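Local coordinates for monosaccharide ABC transporter substrate-binding protein, CUT2 family (PDB 4YHS) that probably binds a monosaccharide or a related solute in the periplasm and delivers it to the membrane components of an ABC importer, at residues E101-K104 with Q105-Q108; S298-I301 with Q302-A306. One frame throughout, in Å; residues are numbered along the deposited sequence. Where two conformers were deposited one is given.

Contact 1: E101-K104 with Q105-Q108; sequences ELNK and QISQ
Lys104 and Gln108, one turn apart in the first turns of helix 102-115, illustrate how i to i+4 pairs divide a surface helix of a periplasmic binding protein fold into a packed and an open side. Glu101 holds the N-cap position, and its carbonyl O takes the amide N of Gln105 at 3.1 Å. The same ladder then runs from Ile106 to Leu102, from Ser107 to Asn103 and from Gln108 to Lys104, the last being the shortest, with Gln108 N 2.8 Å from Lys104 O.

The packed side is built by Leu102, Gln105 and Ile106, which all meet Leu130 of a neighbouring loop. CG1 of Ile106 lies beside its own backbone N (chi1 -69°), which lays CG1 against Leu102 O and brings CD1 to 4.1 Å from Leu102 CG. Gln105 is buried: its extended chain reaches inward, where OE1 accepts from Ile125 N and NE2 donates to Ser64 OG and Gly123 O, so both ends of the amide are satisfied.

The other side is looser. Asn103 and Lys104 are exposed, and the lysine chain bends at chi2 (64°) and again farther out, so that it is CD, not the charged end, that rests 3.7 Å from Gln108 CG. Gln108 runs obliquely past it toward Glu95, whose carbonyl O receives its NE2. With an alanine in place of Gln108, the Glu95 carbonyl would probably lose its amide partner, and Lys104 CG and CD would lose the side chain they rest on, leaving the lysine freer to turn. Nearer the backbone, the same two chains meet again where Lys104 CG lies 3.8 Å from Gln108 CD.

Contact 2: S298-I301 with Q302-A306; sequences SMVI and QGRIA
Ile301 packs on both Arg304 and Ile305, an i+3 and an i+4 neighbour, in the opening turns of helix 299-314 of this periplasmic binding protein fold. Its two branches divide the work. CG2 stands anti to the backbone N and meets Ile305 CD1 at 3.8 Å, while CG1, beside that N (chi1 -54°), turns back through a chi2 of -54° and carries CD1 to within 3.9 Å of Arg304 CD. This methyl sits at the edge of the guanidinium, near its plane. The arginine itself is extended from CG to NE, which takes its charged end beyond the helix to Glu83, a salt bridge made through NH1.

Gln302 leans the other way: its straight chain runs back toward the helix start, NE2 passing 3.7 Å from Met299 CA before donating to Asp297 O. Ser298, at the N-cap position, makes no capping bond with its side chain; OG bonds to Tyr29 OH instead. Selenomethionine Met299 lies against Tyr72 and Val76 of helix 71-87. Beneath these side chains the backbone ladder includes Ile305 N donating to Ile301 O at 2.8 Å.

Overall arrangement
Both contacts are one-turn pairings at the start of a helix, each following an N-cap residue, yet they differ as surface differs from core. Contact 1 lies about 22 Å from the centre of the chain, whereas the centre of contact 2 is about 9 Å from it and almost wholly buried. Their centres are 23 Å apart and they do not touch. In contact 1 the amides of Gln105 and Gln108 tie the helix to the ends of strands 60-65, 119-122 and 90-95, and its outer side carries the exposed Asn103 and Lys104. In contact 2 the side chains that meet are mainly aliphatic, with Ile301 at their centre; helix 71-87 and strand 322-331 pack around them, and the one charge is paired.

Contact 1: E101-K104 with Q105-Q108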
ATOM      1  N   GLU A 101     -10.226  -2.002  16.919  1.00 20.98           N
ATOM      2  CA  GLU A 101      -9.545  -2.431  18.143  1.00 27.88           C
ATOM      3  C   GLU A 101      -8.382  -1.532  18.560  1.00 27.28           C
ATOM      4  O   GLU A 101      -7.344  -2.031  18.992  1.00 19.64           O
ATOM      5  CB  GLU A 101      -9.038  -3.871  17.978  1.00 21.31           C
ATOM      6  CG  GLU A 101     -10.147  -4.871  17.637  1.00 27.56           C
ATOM      7  CD  GLU A 101     -11.251  -4.864  18.655  1.00 25.58           C
ATOM      8  OE1 GLU A 101     -10.970  -5.184  19.833  1.00 26.11           O
ATOM      9  OE2 GLU A 101     -12.393  -4.494  18.296  1.00 24.20           O
ATOM     10  N   LEU A 102      -8.573  -0.216  18.499  1.00 22.49           N
ATOM     11  CA  LEU A 102      -7.532   0.708  18.924  1.00 23.71           C
ATOM     12  C   LEU A 102      -7.075   0.422  20.371  1.00 20.34           C
ATOM     13  O   LEU A 102      -5.891   0.426  20.647  1.00 23.75           O
ATOM     14  CB  LEU A 102      -8.012   2.150  18.803  1.00 18.99           C
ATOM     15  CG  LEU A 102      -7.065   3.224  19.356  1.00 23.68           C
ATOM     16  CD1 LEU A 102      -5.816   3.335  18.528  1.00 23.49           C
ATOM     17  CD2 LEU A 102      -7.758   4.566  19.453  1.00 25.25           C
ATOM     18  N   ASN A 103      -8.004   0.189  21.290  1.00 22.38           N
ATOM     19  CA  ASN A 103      -7.633  -0.035  22.686  1.00 26.61           C
ATOM     20  C   ASN A 103      -6.785  -1.277  22.884  1.00 26.40           C
ATOM     21  O   ASN A 103      -5.906  -1.301  23.746  1.00 26.39           O
ATOM     22  CB  ASN A 103      -8.876  -0.117  23.553  1.00 24.92           C
ATOM     23  CG  ASN A 103      -9.571   1.210  23.672  1.00 38.78           C
ATOM     24  OD1 ASN A 103      -8.935   2.260  23.570  1.00 45.70           O
ATOM     25  ND2 ASN A 103     -10.887   1.177  23.875  1.00 41.55           N
ATOM     26  N   LYS A 104      -7.009  -2.300  22.067  1.00 21.54           N
ATOM     27  CA  LYS A 104      -6.203  -3.514  22.165  1.00 23.80           C
ATOM     28  C   LYS A 104      -4.804  -3.232  21.603  1.00 18.09           C
ATOM     29  O   LYS A 104      -3.809  -3.701  22.137  1.00 22.48           O
ATOM     30  CB  LYS A 104      -6.876  -4.678  21.453  1.00 27.46           C
ATOM     31  CG  LYS A 104      -5.998  -5.888  21.251  1.00 23.94           C
ATOM     32  CD  LYS A 104      -5.587  -6.515  22.561  1.00 25.36           C
ATOM     33  CE  LYS A 104      -6.678  -7.439  23.101  1.00 52.78           C
ATOM     34  NZ  LYS A 104      -6.082  -8.663  23.715  1.00 65.40           N
ATOM     35  N   GLN A 105      -4.713  -2.409  20.570  1.00 20.64           N
ATOM     36  CA  GLN A 105      -3.404  -2.091  20.027  1.00 20.23           C
ATOM     37  C   GLN A 105      -2.602  -1.288  21.054  1.00 18.00           C
ATOM     38  O   GLN A 105      -1.421  -1.535  21.256  1.00 19.64           O
ATOM     39  CB  GLN A 105      -3.518  -1.340  18.713  1.00 15.64           C
ATOM     40  CG  GLN A 105      -2.159  -0.968  18.158  1.00 15.64           C
ATOM     41  CD  GLN A 105      -2.219  -0.495  16.747  1.00 20.10           C
ATOM     42  OE1 GLN A 105      -3.029   0.357  16.414  1.00 16.18           O
ATOM     43  NE2 GLN A 105      -1.346  -1.048  15.889  1.00 19.29           N
ATOM     44  N   ILE A 106      -3.257  -0.364  21.752  1.00 20.36           N
ATOM     45  CA  ILE A 106      -2.592   0.384  22.792  1.00 18.73           C
ATOM     46  C   ILE A 106      -2.048  -0.560  23.868  1.00 23.57           C
ATOM     47  O   ILE A 106      -0.875  -0.457  24.229  1.00 21.99           O
ATOM     48  CB  ILE A 106      -3.528   1.452  23.377  1.00 20.29           C
ATOM     49  CG1 ILE A 106      -3.778   2.535  22.314  1.00 21.20           C
ATOM     50  CG2 ILE A 106      -2.928   2.069  24.640  1.00 25.58           C
ATOM     51  CD1 ILE A 106      -4.821   3.566  22.724  1.00 30.67           C
ATOM     52  N   SER A 107      -2.878  -1.483  24.357  0.50 23.28           N
ATOM     53  CA  SER A 107      -2.450  -2.399  25.411  0.50 23.78           C
ATOM     54  C   SER A 107      -1.342  -3.343  24.917  0.50 24.34           C
ATOM     55  O   SER A 107      -0.403  -3.635  25.660  0.50 25.00           O
ATOM     56  CB  SER A 107      -3.642  -3.208  25.957  0.50 25.65           C
ATOM     57  OG  SER A 107      -4.372  -3.852  24.929  0.50 25.98           O
ATOM     58  N   GLN A 108      -1.439  -3.805  23.672  1.00 23.85           N
ATOM     59  CA  GLN A 108      -0.428  -4.713  23.116  1.00 20.67           C
ATOM     60  C   GLN A 108       0.943  -4.028  22.996  1.00 31.36           C
ATOM     61  O   GLN A 108       1.981  -4.632  23.308  1.00 22.61           O
ATOM     62  CB  GLN A 108      -0.871  -5.249  21.749  1.00 18.95           C
ATOM     63  CG  GLN A 108      -1.955  -6.286  21.809  1.00 20.15           C
ATOM     64  CD  GLN A 108      -2.366  -6.767  20.431  1.00 20.61           C
ATOM     65  OE1 GLN A 108      -2.550  -5.973  19.508  1.00 22.74           O
ATOM     66  NE2 GLN A 108      -2.531  -8.080  20.292  1.00 24.05           N
TER

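Contact 2: S298-I301 with Q302-A306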
ATOM      1  N   SER A 298       4.286  -2.060  -3.258  1.00 11.48           N
ATOM      2  CA  SER A 298       5.343  -2.919  -2.712  1.00 13.28           C
ATOM      3  C   SER A 298       5.230  -2.976  -1.178  1.00 14.22           C
ATOM      4  O   SER A 298       6.183  -2.642  -0.447  1.00 13.09           O
ATOM      5  CB  SER A 298       6.740  -2.408  -3.116  1.00 13.64           C
ATOM      6  OG  SER A 298       6.957  -2.496  -4.504  1.00 14.29           O
HETATM    7  N   MSE A 299       4.059  -3.359  -0.674  1.00 12.30           N
HETATM    8  CA  MSE A 299       3.842  -3.337   0.784  1.00 13.68           C
HETATM    9  C   MSE A 299       4.764  -4.279   1.541  1.00 10.98           C
HETATM   10  O   MSE A 299       5.095  -4.036   2.703  1.00 12.80           O
HETATM   11  CB  MSE A 299       2.374  -3.651   1.129  1.00 12.28           C
HETATM   12  CG  MSE A 299       1.959  -5.097   1.344  1.00 12.85           C
HETATM   13 SE   MSE A 299       1.982  -6.157  -0.306  1.00 21.74          SE
HETATM   14  CE  MSE A 299       0.291  -5.594  -1.173  1.00 14.06           C
ATOM     15  N   VAL A 300       5.206  -5.339   0.890  1.00 12.75           N
ATOM     16  CA  VAL A 300       6.219  -6.208   1.494  1.00 12.41           C
ATOM     17  C   VAL A 300       7.499  -5.414   1.838  1.00 10.82           C
ATOM     18  O   VAL A 300       8.044  -5.507   2.958  1.00 12.37           O
ATOM     19  CB  VAL A 300       6.599  -7.379   0.560  1.00 12.54           C
ATOM     20  CG1 VAL A 300       7.680  -8.208   1.174  1.00 10.84           C
ATOM     21  CG2 VAL A 300       5.410  -8.267   0.232  1.00 10.62           C
ATOM     22  N   ILE A 301       7.951  -4.638   0.865  1.00 14.53           N
ATOM     23  CA  ILE A 301       9.122  -3.789   0.994  1.00 15.86           C
ATOM     24  C   ILE A 301       8.918  -2.662   2.032  1.00 10.94           C
ATOM     25  O   ILE A 301       9.871  -2.282   2.711  1.00 14.50           O
ATOM     26  CB  ILE A 301       9.521  -3.171  -0.378  1.00 12.60           C
ATOM     27  CG1 ILE A 301       9.713  -4.265  -1.471  1.00 11.36           C
ATOM     28  CG2 ILE A 301      10.793  -2.364  -0.226  1.00 15.20           C
ATOM     29  CD1 ILE A 301      10.695  -5.401  -1.114  1.00 15.96           C
ATOM     30  N   GLN A 302       7.693  -2.123   2.165  1.00 11.40           N
ATOM     31  CA  GLN A 302       7.400  -1.214   3.272  1.00 10.82           C
ATOM     32  C   GLN A 302       7.709  -1.889   4.606  1.00 12.65           C
ATOM     33  O   GLN A 302       8.345  -1.274   5.472  1.00 12.79           O
ATOM     34  CB  GLN A 302       5.957  -0.743   3.218  1.00 12.08           C
ATOM     35  CG  GLN A 302       5.721   0.220   2.068  1.00 11.95           C
ATOM     36  CD  GLN A 302       4.274   0.610   1.930  1.00 13.17           C
ATOM     37  OE1 GLN A 302       3.647   1.067   2.892  1.00 13.49           O
ATOM     38  NE2 GLN A 302       3.712   0.410   0.735  1.00 11.96           N
ATOM     39  N   GLY A 303       7.322  -3.151   4.755  1.00 13.63           N
ATOM     40  CA  GLY A 303       7.680  -3.924   5.929  1.00 15.49           C
ATOM     41  C   GLY A 303       9.184  -4.088   6.110  1.00 12.14           C
ATOM     42  O   GLY A 303       9.716  -3.823   7.202  1.00 11.88           O
ATOM     43  N   ARG A 304       9.878  -4.525   5.067  1.00 11.87           N
ATOM     44  CA  ARG A 304      11.349  -4.647   5.140  1.00 11.48           C
ATOM     45  C   ARG A 304      12.065  -3.329   5.518  1.00 14.80           C
ATOM     46  O   ARG A 304      12.983  -3.346   6.318  1.00 14.68           O
ATOM     47  CB  ARG A 304      11.929  -5.125   3.801  1.00 15.11           C
ATOM     48  CG  ARG A 304      11.449  -6.479   3.284  1.00 15.91           C
ATOM     49  CD  ARG A 304      12.312  -6.912   2.110  1.00 15.53           C
ATOM     50  NE  ARG A 304      11.966  -8.248   1.559  1.00 16.55           N
ATOM     51  CZ  ARG A 304      12.558  -9.384   1.928  1.00 14.96           C
ATOM     52  NH1 ARG A 304      13.504  -9.378   2.876  1.00 18.57           N
ATOM     53  NH2 ARG A 304      12.232 -10.547   1.341  1.00 18.44           N
ATOM     54  N   ILE A 305      11.675  -2.215   4.889  1.00 11.58           N
ATOM     55  CA  ILE A 305      12.299  -0.928   5.154  1.00 13.86           C
ATOM     56  C   ILE A 305      12.119  -0.512   6.611  1.00 15.25           C
ATOM     57  O   ILE A 305      13.052   0.003   7.215  1.00 13.50           O
ATOM     58  CB  ILE A 305      11.749   0.173   4.208  1.00 12.82           C
ATOM     59  CG1 ILE A 305      12.369  -0.038   2.818  1.00 18.96           C
ATOM     60  CG2 ILE A 305      12.104   1.599   4.719  1.00 13.65           C
ATOM     61  CD1 ILE A 305      11.781   0.782   1.744  1.00 15.59           C
ATOM     62  N   ALA A 306      10.934  -0.738   7.179  1.00 14.65           N
ATOM     63  CA  ALA A 306      10.696  -0.413   8.591  1.00 13.51           C
ATOM     64  C   ALA A 306      11.676  -1.135   9.515  1.00 15.57           C
ATOM     65  O   ALA A 306      12.193  -0.561  10.461  1.00 14.97           O
ATOM     66  CB  ALA A 306       9.273  -0.781   8.985  1.00 15.24           C
TER